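Local atomic coordinates of inactive glucansucrase (Lactobacillus reuteri, PDB entry 5JBD), a protein that belongs to glycoside hydrolase family 70 and is built round a TIM-type barrel that carries a bound calcium ion. Residues M132-N135 with L136-V139; Q477-S480 with I481-A485; T590-S593 with N594-K598; M709-R712 with Y713-G716. All coordinates share one frame; numbering follows the deposited sequence.

Interaction 1: residues M132-N135 with L136-V139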
ATOM      1  N   MET A 132      16.398  48.849   1.846  1.00 51.08           N
ATOM      2  CA  MET A 132      15.088  48.476   1.297  1.00 50.80           C
ATOM      3  C   MET A 132      14.375  47.447   2.189  1.00 47.70           C
ATOM      4  O   MET A 132      13.178  47.573   2.435  1.00 45.38           O
ATOM      5  CB  MET A 132      15.208  47.934  -0.130  1.00 53.26           C
ATOM      6  CG  MET A 132      15.608  48.986  -1.147  1.00 56.13           C
ATOM      7  SD  MET A 132      15.792  48.279  -2.796  1.00 60.87           S
ATOM      8  CE  MET A 132      15.512  49.699  -3.854  1.00 62.83           C
ATOM      9  N   ALA A 133      15.113  46.453   2.687  1.00 46.22           N
ATOM     10  CA  ALA A 133      14.538  45.447   3.588  1.00 44.24           C
ATOM     11  C   ALA A 133      14.029  46.056   4.908  1.00 43.00           C
ATOM     12  O   ALA A 133      12.968  45.673   5.388  1.00 41.61           O
ATOM     13  CB  ALA A 133      15.535  44.332   3.867  1.00 44.37           C
ATOM     14  N   GLN A 134      14.781  46.998   5.481  1.00 42.32           N
ATOM     15  CA  GLN A 134      14.356  47.678   6.706  1.00 42.62           C
ATOM     16  C   GLN A 134      13.088  48.510   6.464  1.00 42.14           C
ATOM     17  O   GLN A 134      12.138  48.479   7.262  1.00 40.80           O
ATOM     18  CB  GLN A 134      15.477  48.572   7.269  1.00 43.48           C
ATOM     19  CG  GLN A 134      15.136  49.282   8.585  1.00 43.75           C
ATOM     20  CD  GLN A 134      14.618  48.328   9.666  1.00 42.34           C
ATOM     21  OE1 GLN A 134      15.394  47.705  10.396  1.00 42.16           O
ATOM     22  NE2 GLN A 134      13.305  48.231   9.779  1.00 42.46           N
ATOM     23  N   ASN A 135      13.090  49.243   5.360  1.00 43.07           N
ATOM     24  CA  ASN A 135      11.927  50.029   4.943  1.00 44.59           C
ATOM     25  C   ASN A 135      10.710  49.148   4.642  1.00 43.82           C
ATOM     26  O   ASN A 135       9.586  49.523   4.982  1.00 44.66           O
ATOM     27  CB  ASN A 135      12.288  50.940   3.752  1.00 46.02           C
ATOM     28  CG  ASN A 135      13.053  52.190   4.194  1.00 47.31           C
ATOM     29  OD1 ASN A 135      12.834  52.716   5.274  1.00 47.45           O
ATOM     30  ND2 ASN A 135      13.936  52.666   3.352  1.00 48.59           N
ATOM     31  N   LEU A 136      10.935  47.983   4.041  1.00 42.36           N
ATOM     32  CA  LEU A 136       9.853  47.037   3.808  1.00 41.93           C
ATOM     33  C   LEU A 136       9.255  46.511   5.121  1.00 40.43           C
ATOM     34  O   LEU A 136       8.044  46.367   5.228  1.00 40.34           O
ATOM     35  CB  LEU A 136      10.319  45.872   2.940  1.00 41.44           C
ATOM     36  CG  LEU A 136       9.269  44.792   2.613  1.00 40.52           C
ATOM     37  CD1 LEU A 136       8.018  45.369   1.957  1.00 40.73           C
ATOM     38  CD2 LEU A 136       9.900  43.738   1.740  1.00 40.10           C
ATOM     39  N   ARG A 137      10.090  46.255   6.123  1.00 40.23           N
ATOM     40  CA  ARG A 137       9.573  45.859   7.432  1.00 39.11           C
ATOM     41  C   ARG A 137       8.600  46.907   8.014  1.00 39.81           C
ATOM     42  O   ARG A 137       7.547  46.536   8.539  1.00 38.01           O
ATOM     43  CB  ARG A 137      10.699  45.523   8.406  1.00 38.89           C
ATOM     44  CG  ARG A 137      11.402  44.217   8.068  1.00 38.16           C
ATOM     45  CD  ARG A 137      12.271  43.741   9.219  1.00 38.25           C
ATOM     46  NE  ARG A 137      13.498  44.534   9.380  1.00 39.06           N
ATOM     47  CZ  ARG A 137      14.632  44.336   8.694  1.00 38.94           C
ATOM     48  NH1 ARG A 137      14.752  43.362   7.799  1.00 38.46           N
ATOM     49  NH2 ARG A 137      15.675  45.122   8.920  1.00 39.77           N
ATOM     50  N   TYR A 138       8.928  48.195   7.870  1.00 40.18           N
ATOM     51  CA  TYR A 138       8.033  49.287   8.300  1.00 41.58           C
ATOM     52  C   TYR A 138       6.696  49.229   7.534  1.00 40.85           C
ATOM     53  O   TYR A 138       5.627  49.360   8.123  1.00 40.17           O
ATOM     54  CB  TYR A 138       8.698  50.676   8.130  1.00 42.80           C
ATOM     55  CG  TYR A 138      10.026  50.872   8.851  1.00 44.50           C
ATOM     56  CD1 TYR A 138      10.280  50.287  10.101  1.00 44.47           C
ATOM     57  CD2 TYR A 138      11.037  51.662   8.288  1.00 46.50           C
ATOM     58  CE1 TYR A 138      11.492  50.467  10.755  1.00 45.32           C
ATOM     59  CE2 TYR A 138      12.259  51.842   8.937  1.00 47.02           C
ATOM     60  CZ  TYR A 138      12.481  51.239  10.166  1.00 46.47           C
ATOM     61  OH  TYR A 138      13.685  51.381  10.809  1.00 47.67           O
ATOM     62  N   VAL A 139       6.777  48.983   6.226  1.00 41.19           N
ATOM     63  CA  VAL A 139       5.584  48.875   5.370  1.00 41.02           C
ATOM     64  C   VAL A 139       4.779  47.616   5.726  1.00 39.35           C
ATOM     65  O   VAL A 139       3.561  47.669   5.780  1.00 40.05           O
ATOM     66  CB  VAL A 139       5.957  48.932   3.864  1.00 41.51           C
ATOM     67  CG1 VAL A 139       4.745  48.662   2.971  1.00 41.23           C
ATOM     68  CG2 VAL A 139       6.573  50.295   3.527  1.00 42.76           C
TER
HETATM   69  O   HOH W   1      12.512  46.153  11.752  1.00 31.51           O
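Three torsions bring Gln-134 and its partners one turn on, Arg-137 and Tyr-138, together: Gln-134 sends CG opposite its backbone nitrogen and then bends at chi2 (52°), while the Arg-137 chain folds back at chi3 (-73°). The glutamine amide therefore stands between the guanidinium group and the phenol ring. On the arginine side the two planes are perpendicular. Arg-137 NH2 donates to Gln-134 OE1 over 3.0 Å; the oxygen lies near the guanidinium plane, yet the donor stands above the amide plane, so no lone pair is met squarely. A water at the same guanidinium edge accepts from Arg-137 NE and from Gln-134 NE2, both at 3.0 Å, closing a second link. On the tyrosine side the amide and ring planes are 24° apart, and Gln-134 NE2 sits tightly over a ring face. Gln-134 O lies over the centre of the same face, 3.4 Å above the Tyr-138 ring plane. Below these side chains run i to i+4 helix bonds, for example Arg-137 N to Ala-133 O at 3.0 Å. Arg-137 NH1 donates to Met-84 O, and Gln-134 OE1 has a second donor in Asn-36 ND2, while Leu-136 packs on Phe-96 and Phe-100 of helix 90-101. The chemistry implies a polar network on one flank of helix 126-147 that ties it to neighbouring loops, with the amide's rotation fixed by partners at both its ends.

Interaction 2: residues Q477-S480 with I481-A485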
ATOM      1  N   GLN A 477     -23.910  -1.862  -2.440  1.00 31.54           N
ATOM      2  CA  GLN A 477     -25.219  -1.381  -2.960  1.00 35.13           C
ATOM      3  C   GLN A 477     -25.508  -1.753  -4.420  1.00 35.19           C
ATOM      4  O   GLN A 477     -26.675  -1.891  -4.776  1.00 33.21           O
ATOM      5  CB  GLN A 477     -25.365   0.145  -2.833  1.00 39.93           C
ATOM      6  CG  GLN A 477     -25.332   0.705  -1.418  1.00 46.54           C
ATOM      7  CD  GLN A 477     -26.099  -0.106  -0.393  1.00 52.88           C
ATOM      8  OE1 GLN A 477     -27.334  -0.106  -0.367  1.00 59.09           O
ATOM      9  NE2 GLN A 477     -25.358  -0.808   0.469  1.00 54.88           N
ATOM     10  N   GLU A 478     -24.470  -1.893  -5.253  1.00 32.27           N
ATOM     11  CA  GLU A 478     -24.632  -2.179  -6.692  1.00 32.53           C
ATOM     12  C   GLU A 478     -23.787  -3.380  -7.101  1.00 31.66           C
ATOM     13  O   GLU A 478     -22.560  -3.345  -6.979  1.00 30.20           O
ATOM     14  CB  GLU A 478     -24.191  -0.977  -7.531  1.00 32.21           C
ATOM     15  CG  GLU A 478     -25.087   0.247  -7.416  1.00 33.12           C
ATOM     16  CD  GLU A 478     -24.557   1.460  -8.179  1.00 34.09           C
ATOM     17  OE1 GLU A 478     -23.586   1.345  -8.960  1.00 34.26           O
ATOM     18  OE2 GLU A 478     -25.122   2.558  -7.996  1.00 36.32           O
ATOM     19  N   LYS A 479     -24.435  -4.424  -7.600  1.00 32.71           N
ATOM     20  CA  LYS A 479     -23.712  -5.559  -8.154  1.00 32.19           C
ATOM     21  C   LYS A 479     -23.035  -5.185  -9.477  1.00 31.94           C
ATOM     22  O   LYS A 479     -23.586  -4.424 -10.293  1.00 29.00           O
ATOM     23  CB  LYS A 479     -24.649  -6.745  -8.382  1.00 34.53           C
ATOM     24  CG  LYS A 479     -25.220  -7.346  -7.114  1.00 36.55           C
ATOM     25  CD  LYS A 479     -26.267  -8.385  -7.482  1.00 38.86           C
ATOM     26  CE  LYS A 479     -26.785  -9.115  -6.257  1.00 42.55           C
ATOM     27  NZ  LYS A 479     -27.773 -10.149  -6.675  1.00 43.44           N
ATOM     28  N   SER A 480     -21.852  -5.753  -9.695  1.00 30.10           N
ATOM     29  CA  SER A 480     -21.132  -5.606 -10.961  1.00 30.20           C
ATOM     30  C   SER A 480     -21.827  -6.424 -12.043  1.00 29.59           C
ATOM     31  O   SER A 480     -22.533  -7.394 -11.768  1.00 30.16           O
ATOM     32  CB  SER A 480     -19.678  -6.089 -10.813  1.00 30.06           C
ATOM     33  OG  SER A 480     -19.069  -6.318 -12.077  1.00 31.70           O
ATOM     34  N   ILE A 481     -21.596  -6.050 -13.290  1.00 30.23           N
ATOM     35  CA  ILE A 481     -21.996  -6.898 -14.428  1.00 32.16           C
ATOM     36  C   ILE A 481     -21.507  -8.358 -14.283  1.00 30.01           C
ATOM     37  O   ILE A 481     -22.165  -9.290 -14.756  1.00 31.49           O
ATOM     38  CB  ILE A 481     -21.495  -6.266 -15.771  1.00 34.24           C
ATOM     39  CG1 ILE A 481     -22.051  -6.993 -16.997  1.00 39.22           C
ATOM     40  CG2 ILE A 481     -19.968  -6.128 -15.821  1.00 32.80           C
ATOM     41  CD1 ILE A 481     -21.623  -6.404 -18.336  1.00 43.13           C
ATOM     42  N   TYR A 482     -20.362  -8.563 -13.639  1.00 27.43           N
ATOM     43  CA  TYR A 482     -19.796  -9.917 -13.512  1.00 26.29           C
ATOM     44  C   TYR A 482     -20.249 -10.707 -12.280  1.00 25.38           C
ATOM     45  O   TYR A 482     -19.799 -11.835 -12.092  1.00 25.15           O
ATOM     46  CB  TYR A 482     -18.269  -9.852 -13.564  1.00 25.47           C
ATOM     47  CG  TYR A 482     -17.738  -9.187 -14.804  1.00 26.13           C
ATOM     48  CD1 TYR A 482     -18.110  -9.643 -16.075  1.00 25.43           C
ATOM     49  CD2 TYR A 482     -16.856  -8.095 -14.729  1.00 25.91           C
ATOM     50  CE1 TYR A 482     -17.634  -9.020 -17.218  1.00 25.42           C
ATOM     51  CE2 TYR A 482     -16.382  -7.470 -15.879  1.00 26.37           C
ATOM     52  CZ  TYR A 482     -16.767  -7.950 -17.121  1.00 26.06           C
ATOM     53  OH  TYR A 482     -16.285  -7.344 -18.268  1.00 25.72           O
ATOM     54  N   TYR A 483     -21.149 -10.150 -11.464  1.00 25.84           N
ATOM     55  CA  TYR A 483     -21.593 -10.827 -10.222  1.00 25.93           C
ATOM     56  C   TYR A 483     -22.146 -12.240 -10.477  1.00 26.42           C
ATOM     57  O   TYR A 483     -21.767 -13.201  -9.781  1.00 24.01           O
ATOM     58  CB  TYR A 483     -22.632  -9.970  -9.454  1.00 26.66           C
ATOM     59  CG  TYR A 483     -23.156 -10.618  -8.169  1.00 27.25           C
ATOM     60  CD1 TYR A 483     -24.184 -11.562  -8.204  1.00 27.63           C
ATOM     61  CD2 TYR A 483     -22.608 -10.297  -6.924  1.00 26.80           C
ATOM     62  CE1 TYR A 483     -24.646 -12.170  -7.054  1.00 28.72           C
ATOM     63  CE2 TYR A 483     -23.085 -10.884  -5.767  1.00 27.91           C
ATOM     64  CZ  TYR A 483     -24.103 -11.812  -5.838  1.00 29.03           C
ATOM     65  OH  TYR A 483     -24.582 -12.406  -4.708  1.00 30.86           O
ATOM     66  N   ASP A 484     -23.040 -12.375 -11.460  1.00 26.82           N
ATOM     67  CA  ASP A 484     -23.718 -13.660 -11.672  1.00 27.15           C
ATOM     68  C   ASP A 484     -22.724 -14.753 -12.092  1.00 26.79           C
ATOM     69  O   ASP A 484     -22.766 -15.877 -11.573  1.00 27.13           O
ATOM     70  CB  ASP A 484     -24.846 -13.536 -12.703  1.00 28.90           C
ATOM     71  CG  ASP A 484     -26.088 -12.840 -12.154  1.00 30.52           C
ATOM     72  OD1 ASP A 484     -26.257 -12.726 -10.927  1.00 30.15           O
ATOM     73  OD2 ASP A 484     -26.910 -12.413 -12.978  1.00 31.80           O
ATOM     74  N   ALA A 485     -21.826 -14.416 -13.008  1.00 25.89           N
ATOM     75  CA  ALA A 485     -20.837 -15.366 -13.492  1.00 25.77           C
ATOM     76  C   ALA A 485     -19.896 -15.805 -12.392  1.00 24.59           C
ATOM     77  O   ALA A 485     -19.700 -17.003 -12.175  1.00 24.74           O
ATOM     78  CB  ALA A 485     -20.037 -14.764 -14.640  1.00 25.49           C
TER
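Lys-479 and Tyr-483 supply the apolar and cation-pi part of this contact. The lysine chain lies extended and oblique over one face of the phenol, its CE 3.9 Å from the Tyr-483 ring centroid and only 14° off the ring normal, a CH-pi contact over the face. NZ reaches further toward the rim: it lies 4.3 Å from the same centroid, 33° off the normal, so the cation-pi interaction is off-centre. Tyr-483 presents that face because its CG is anti to the backbone nitrogen, which swings the ring back beside the preceding loop.

Hydrogen bonds make up the second group. Ser-480 OG accepts from Tyr-482 N at 3.0 Å, nearly straight at 169°, a capping bond at the turn that leads into helix 483-496; a weak bond with Asp-467 O ties this cap to helix 465-468. Ser-480 O accepts from Tyr-483 N at 3.1 Å, closing a type I beta turn from Ser-480 to Tyr-483; here the donor stands well above the carbonyl plane.

Within the second segment, Ile-481 CG2 lies over the centre of the Tyr-482 ring, 3.6 Å above its plane. Asp-484 OD1 is 5.2 Å from Lys-479 NZ, too far for a contact, though its opposite charge may stabilise the ammonium group. The approach to the helix is thus held by polar bonds at Ser-480, and by dispersion and electrostatic attraction where Lys-479 covers Tyr-483.

Interaction 3: residues T590-S593 with N594-K598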
ATOM      1  N   THR A 590     -23.999 -36.394 -21.735  1.00 31.22           N
ATOM      2  CA  THR A 590     -23.579 -37.626 -21.065  1.00 31.12           C
ATOM      3  C   THR A 590     -22.266 -38.128 -21.638  1.00 32.01           C
ATOM      4  O   THR A 590     -22.099 -38.177 -22.870  1.00 31.42           O
ATOM      5  CB  THR A 590     -24.655 -38.721 -21.197  1.00 31.24           C
ATOM      6  OG1 THR A 590     -25.891 -38.218 -20.721  1.00 30.69           O
ATOM      7  CG2 THR A 590     -24.306 -39.961 -20.391  1.00 31.85           C
ATOM      8  N   THR A 591     -21.339 -38.512 -20.757  1.00 29.43           N
ATOM      9  CA  THR A 591     -20.063 -39.094 -21.189  1.00 30.61           C
ATOM     10  C   THR A 591     -20.241 -40.485 -21.800  1.00 31.43           C
ATOM     11  O   THR A 591     -21.186 -41.201 -21.461  1.00 30.97           O
ATOM     12  CB  THR A 591     -19.031 -39.237 -20.039  1.00 29.63           C
ATOM     13  OG1 THR A 591     -19.574 -40.034 -18.971  1.00 29.21           O
ATOM     14  CG2 THR A 591     -18.610 -37.867 -19.530  1.00 28.76           C
ATOM     15  N   ASP A 592     -19.303 -40.862 -22.664  1.00 32.30           N
ATOM     16  CA  ASP A 592     -19.285 -42.209 -23.245  1.00 34.86           C
ATOM     17  C   ASP A 592     -18.710 -43.206 -22.235  1.00 34.95           C
ATOM     18  O   ASP A 592     -18.413 -42.847 -21.081  1.00 31.18           O
ATOM     19  CB  ASP A 592     -18.561 -42.231 -24.614  1.00 34.57           C
ATOM     20  CG  ASP A 592     -17.045 -42.027 -24.515  1.00 34.44           C
ATOM     21  OD1 ASP A 592     -16.446 -42.051 -23.405  1.00 29.07           O
ATOM     22  OD2 ASP A 592     -16.452 -41.860 -25.598  1.00 33.39           O
ATOM     23  N   SER A 593     -18.533 -44.453 -22.659  1.00 32.40           N
ATOM     24  CA  SER A 593     -18.113 -45.506 -21.737  1.00 33.85           C
ATOM     25  C   SER A 593     -16.648 -45.399 -21.304  1.00 33.16           C
ATOM     26  O   SER A 593     -16.195 -46.196 -20.482  1.00 30.84           O
ATOM     27  CB  SER A 593     -18.393 -46.881 -22.356  1.00 37.20           C
ATOM     28  OG  SER A 593     -17.595 -47.058 -23.515  1.00 38.28           O
ATOM     29  N   ASN A 594     -15.915 -44.423 -21.851  1.00 32.50           N
ATOM     30  CA  ASN A 594     -14.536 -44.143 -21.455  1.00 31.69           C
ATOM     31  C   ASN A 594     -14.378 -42.883 -20.606  1.00 31.06           C
ATOM     32  O   ASN A 594     -13.282 -42.591 -20.168  1.00 31.33           O
ATOM     33  CB  ASN A 594     -13.685 -44.003 -22.716  1.00 32.16           C
ATOM     34  CG  ASN A 594     -13.557 -45.303 -23.460  1.00 32.73           C
ATOM     35  OD1 ASN A 594     -13.176 -46.327 -22.899  1.00 33.23           O
ATOM     36  ND2 ASN A 594     -13.891 -45.268 -24.727  1.00 34.20           N
ATOM     37  N   GLY A 595     -15.466 -42.153 -20.382  1.00 30.91           N
ATOM     38  CA  GLY A 595     -15.436 -40.885 -19.661  1.00 30.30           C
ATOM     39  C   GLY A 595     -15.162 -39.674 -20.539  1.00 29.96           C
ATOM     40  O   GLY A 595     -14.749 -38.649 -20.031  1.00 28.03           O
ATOM     41  N   ILE A 596     -15.403 -39.790 -21.852  1.00 30.37           N
ATOM     42  CA  ILE A 596     -15.208 -38.679 -22.792  1.00 30.28           C
ATOM     43  C   ILE A 596     -16.503 -37.897 -22.960  1.00 29.59           C
ATOM     44  O   ILE A 596     -17.545 -38.488 -23.220  1.00 31.31           O
ATOM     45  CB  ILE A 596     -14.737 -39.171 -24.184  1.00 29.95           C
ATOM     46  CG1 ILE A 596     -13.459 -40.001 -24.056  1.00 31.12           C
ATOM     47  CG2 ILE A 596     -14.521 -37.993 -25.128  1.00 31.13           C
ATOM     48  CD1 ILE A 596     -12.310 -39.302 -23.345  1.00 32.00           C
ATOM     49  N   LEU A 597     -16.428 -36.574 -22.819  1.00 30.04           N
ATOM     50  CA  LEU A 597     -17.563 -35.686 -23.060  1.00 31.08           C
ATOM     51  C   LEU A 597     -17.393 -34.933 -24.389  1.00 30.89           C
ATOM     52  O   LEU A 597     -16.381 -34.271 -24.604  1.00 30.75           O
ATOM     53  CB  LEU A 597     -17.708 -34.684 -21.905  1.00 30.99           C
ATOM     54  CG  LEU A 597     -19.040 -33.937 -21.850  1.00 31.32           C
ATOM     55  CD1 LEU A 597     -20.159 -34.882 -21.446  1.00 32.76           C
ATOM     56  CD2 LEU A 597     -18.962 -32.752 -20.899  1.00 33.45           C
ATOM     57  N   LYS A 598     -18.407 -35.019 -25.246  1.00 33.00           N
ATOM     58  CA  LYS A 598     -18.408 -34.411 -26.584  1.00 34.86           C
ATOM     59  C   LYS A 598     -19.141 -33.082 -26.539  1.00 32.27           C
ATOM     60  O   LYS A 598     -20.315 -33.049 -26.200  1.00 32.93           O
ATOM     61  CB  LYS A 598     -19.149 -35.343 -27.593  1.00 38.86           C
ATOM     62  CG  LYS A 598     -18.255 -36.317 -28.377  1.00 47.55           C
ATOM     63  CD  LYS A 598     -17.806 -35.689 -29.702  1.00 56.40           C
ATOM     64  CE  LYS A 598     -16.312 -35.812 -29.922  1.00 57.31           C
ATOM     65  NZ  LYS A 598     -15.845 -34.997 -31.071  1.00 61.05           N
TER
HETATM   66  O   HOH W   2     -20.883 -36.618 -24.806  1.00 33.42           O
HETATM   67  O   HOH W   3     -13.892 -42.757 -26.103  1.00 35.43           O
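Asp-592 and Ile-596 close a tight reversal, a type I beta turn from Asp-592 to Gly-595 followed by a G1 beta bulge at Gly-595, linking strands 588-590 and 596-605; the chain directions before and after it are 159° apart. The well-packed part is a knot of bonds on Asp-592. Its OD1 accepts from Asn-594 N, two residues on, which makes an Asx turn, and from Ile-596 N, each at 2.9 Å. The two donors come from opposite faces of the carboxylate plane, both about 50° out of it, so the oxygen is gripped from two sides. The carboxylate gets there because chi1 (71°) places CG between the backbone nitrogen and the carbonyl carbon, folding it over the turn. Backbone bonds complete the knot: Gly-595 N donates to Asp-592 O at 3.1 Å, and Asp-592 N donates to Ile-596 O at 3.0 Å. Gly-595, at the bulge position, takes the left-handed conformation with positive phi. Farther back, Thr-591 CG2 meets Leu-597 CD1 at 3.9 Å, their side chains crossing at about a right angle; Thr-591 OG1 bonds to His-560 O and Gln-563 N, and Leu-597 also touches Met-556.

The looser side faces solvent. Ser-593 and Asn-594 are exposed at the turn, although Asn-594 OD1 is bonded to Arg-558 NH1. One water accepts from Lys-598 N and donates to Thr-590 O, bridging the two. At the turn another water donates to Asp-592 OD2 at 2.8 Å and accepts from Asn-594 ND2 at 2.9 Å.

Interaction 4: residues M709-R712 with Y713-G716; sequences MTDR and YNLG
From Asp-711 to Asn-714 the backbone changes from an extended residue (Asp-711, phi/psi -149/112°) to two residues with negative phi and small negative psi, Arg-712 and Tyr-713, so that the chain curls round the Asp-711 carboxylate. One oxygen serves both amides there. Asp-711 OD1 accepts from Tyr-713 N at 3.0 Å, on the anti side and close to the carboxylate plane, and from Asn-714 N at 3.1 Å, this time from well above that plane. CG opposite the backbone nitrogen (chi1 -168°) carries the carboxylate forward over the bend. Asn-714 CB then packs on the carboxylate, 3.6 Å from Asp-711 CG, with the flat ends of the two side chains nearly perpendicular. The other oxygen, OD2, is taken by Gly-796 N, so both oxygens of this buried acid have backbone donors. Leu-715 CD1 touches Arg-712 O at 3.9 Å, and that carbonyl also accepts from Trp-258 NE1.

Asn-714 makes a polar closure of its own: its OD1 accepts from Gly-716 N at 2.8 Å, with the donor in the carbonyl plane. The Tyr-713 side chain packs against helix 249-263, where its OH bonds to Glu-254 and Asn-257 and its ring meets Phe-261 edge-to-face. In the loop before helix 727-739, with the Arg-712 side chain about 10 Å from the calcium ion, the bonds to Tyr-713 N and Gly-716 N thus form two Asx turns, at Asp-711 and Asn-714.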
ATOM      1  N   MET A 709      -1.070   5.566   7.132  1.00 30.48           N
ATOM      2  CA  MET A 709      -1.659   5.625   8.474  1.00 32.07           C
ATOM      3  C   MET A 709      -0.785   6.408   9.445  1.00 34.97           C
ATOM      4  O   MET A 709       0.438   6.413   9.330  1.00 36.22           O
ATOM      5  CB  MET A 709      -2.000   4.216   9.014  1.00 31.91           C
ATOM      6  CG  MET A 709      -0.895   3.457   9.759  1.00 32.19           C
ATOM      7  SD  MET A 709       0.593   3.276   8.772  1.00 37.42           S
ATOM      8  CE  MET A 709       0.206   1.719   7.951  1.00 35.59           C
ATOM      9  N   THR A 710      -1.456   7.078  10.384  1.00 34.63           N
ATOM     10  CA  THR A 710      -0.830   7.866  11.432  1.00 38.19           C
ATOM     11  C   THR A 710      -0.830   7.164  12.786  1.00 37.66           C
ATOM     12  O   THR A 710      -0.136   7.618  13.693  1.00 42.48           O
ATOM     13  CB  THR A 710      -1.571   9.219  11.596  1.00 38.42           C
ATOM     14  OG1 THR A 710      -2.960   8.982  11.895  1.00 37.57           O
ATOM     15  CG2 THR A 710      -1.482  10.033  10.312  1.00 38.84           C
ATOM     16  N   ASP A 711      -1.632   6.101  12.937  1.00 33.40           N
ATOM     17  CA  ASP A 711      -1.767   5.389  14.215  1.00 33.39           C
ATOM     18  C   ASP A 711      -2.071   3.905  13.956  1.00 29.53           C
ATOM     19  O   ASP A 711      -3.147   3.567  13.475  1.00 28.74           O
ATOM     20  CB  ASP A 711      -2.875   6.041  15.080  1.00 33.22           C
ATOM     21  CG  ASP A 711      -2.875   5.558  16.529  1.00 35.34           C
ATOM     22  OD1 ASP A 711      -2.539   4.375  16.801  1.00 33.33           O
ATOM     23  OD2 ASP A 711      -3.213   6.372  17.433  1.00 32.74           O
ATOM     24  N   ARG A 712      -1.110   3.045  14.297  1.00 28.35           N
ATOM     25  CA  ARG A 712      -1.181   1.597  14.037  1.00 27.64           C
ATOM     26  C   ARG A 712      -2.116   0.839  14.982  1.00 27.35           C
ATOM     27  O   ARG A 712      -2.479  -0.307  14.702  1.00 29.28           O
ATOM     28  CB  ARG A 712       0.201   0.968  14.169  1.00 27.83           C
ATOM     29  CG  ARG A 712       1.177   1.291  13.052  1.00 27.14           C
ATOM     30  CD  ARG A 712       2.478   0.560  13.338  1.00 28.18           C
ATOM     31  NE  ARG A 712       3.410   0.530  12.218  1.00 28.52           N
ATOM     32  CZ  ARG A 712       4.540  -0.184  12.197  1.00 29.05           C
ATOM     33  NH1 ARG A 712       4.904  -0.931  13.239  1.00 29.19           N
ATOM     34  NH2 ARG A 712       5.312  -0.147  11.120  1.00 29.90           N
ATOM     35  N   TYR A 713      -2.502   1.464  16.092  1.00 27.95           N
ATOM     36  CA  TYR A 713      -3.350   0.817  17.089  1.00 27.88           C
ATOM     37  C   TYR A 713      -4.771   1.354  17.181  1.00 29.42           C
ATOM     38  O   TYR A 713      -5.628   0.658  17.713  1.00 33.03           O
ATOM     39  CB  TYR A 713      -2.680   0.889  18.463  1.00 27.87           C
ATOM     40  CG  TYR A 713      -1.429   0.051  18.536  1.00 26.22           C
ATOM     41  CD1 TYR A 713      -0.185   0.573  18.177  1.00 25.22           C
ATOM     42  CD2 TYR A 713      -1.483  -1.278  18.941  1.00 26.40           C
ATOM     43  CE1 TYR A 713       0.963  -0.208  18.234  1.00 24.47           C
ATOM     44  CE2 TYR A 713      -0.332  -2.060  19.004  1.00 26.04           C
ATOM     45  CZ  TYR A 713       0.886  -1.521  18.651  1.00 24.02           C
ATOM     46  OH  TYR A 713       2.007  -2.323  18.719  1.00 25.35           O
ATOM     47  N   ASN A 714      -5.022   2.569  16.703  1.00 28.84           N
ATOM     48  CA  ASN A 714      -6.369   3.133  16.722  1.00 29.96           C
ATOM     49  C   ASN A 714      -7.047   2.707  15.430  1.00 27.66           C
ATOM     50  O   ASN A 714      -6.754   3.255  14.370  1.00 28.00           O
ATOM     51  CB  ASN A 714      -6.302   4.672  16.850  1.00 30.94           C
ATOM     52  CG  ASN A 714      -7.671   5.329  16.988  1.00 32.94           C
ATOM     53  OD1 ASN A 714      -8.697   4.798  16.557  1.00 33.66           O
ATOM     54  ND2 ASN A 714      -7.690   6.496  17.626  1.00 35.59           N
ATOM     55  N   LEU A 715      -7.983   1.760  15.524  1.00 27.85           N
ATOM     56  CA  LEU A 715      -8.759   1.309  14.355  1.00 28.07           C
ATOM     57  C   LEU A 715     -10.126   2.005  14.217  1.00 29.15           C
ATOM     58  O   LEU A 715     -11.057   1.461  13.621  1.00 27.77           O
ATOM     59  CB  LEU A 715      -8.908  -0.229  14.328  1.00 29.26           C
ATOM     60  CG  LEU A 715      -7.693  -1.147  14.015  1.00 30.68           C
ATOM     61  CD1 LEU A 715      -6.382  -0.521  14.420  1.00 31.00           C
ATOM     62  CD2 LEU A 715      -7.764  -2.597  14.511  1.00 30.28           C
ATOM     63  N   GLY A 716     -10.222   3.226  14.749  1.00 29.78           N
ATOM     64  CA  GLY A 716     -11.409   4.050  14.634  1.00 31.37           C
ATOM     65  C   GLY A 716     -12.258   4.026  15.897  1.00 32.51           C
ATOM     66  O   GLY A 716     -12.281   3.032  16.629  1.00 33.63           O
TER

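All four contacts are local, joining successive segments of the chain, yet they sit in different parts of the fold. Interaction 4 is the most central, its centre about 15 Å from the centre of the chain, and is buried beside helix 249-263. Interaction 2, also largely buried, marks the entry to helix 483-496. Interactions 1 and 3 are peripheral: the centre of each lies about 49 Å from the centre of the chain, on opposite sides of it, and the two centres are 96 Å apart. Both use bridging waters. Interactions 3 and 4 share one chemistry, an aspartate oxygen accepting two backbone amides, whereas interaction 1 depends on an amide, a guanidinium and a ring, and interaction 2 adds cation-pi packing.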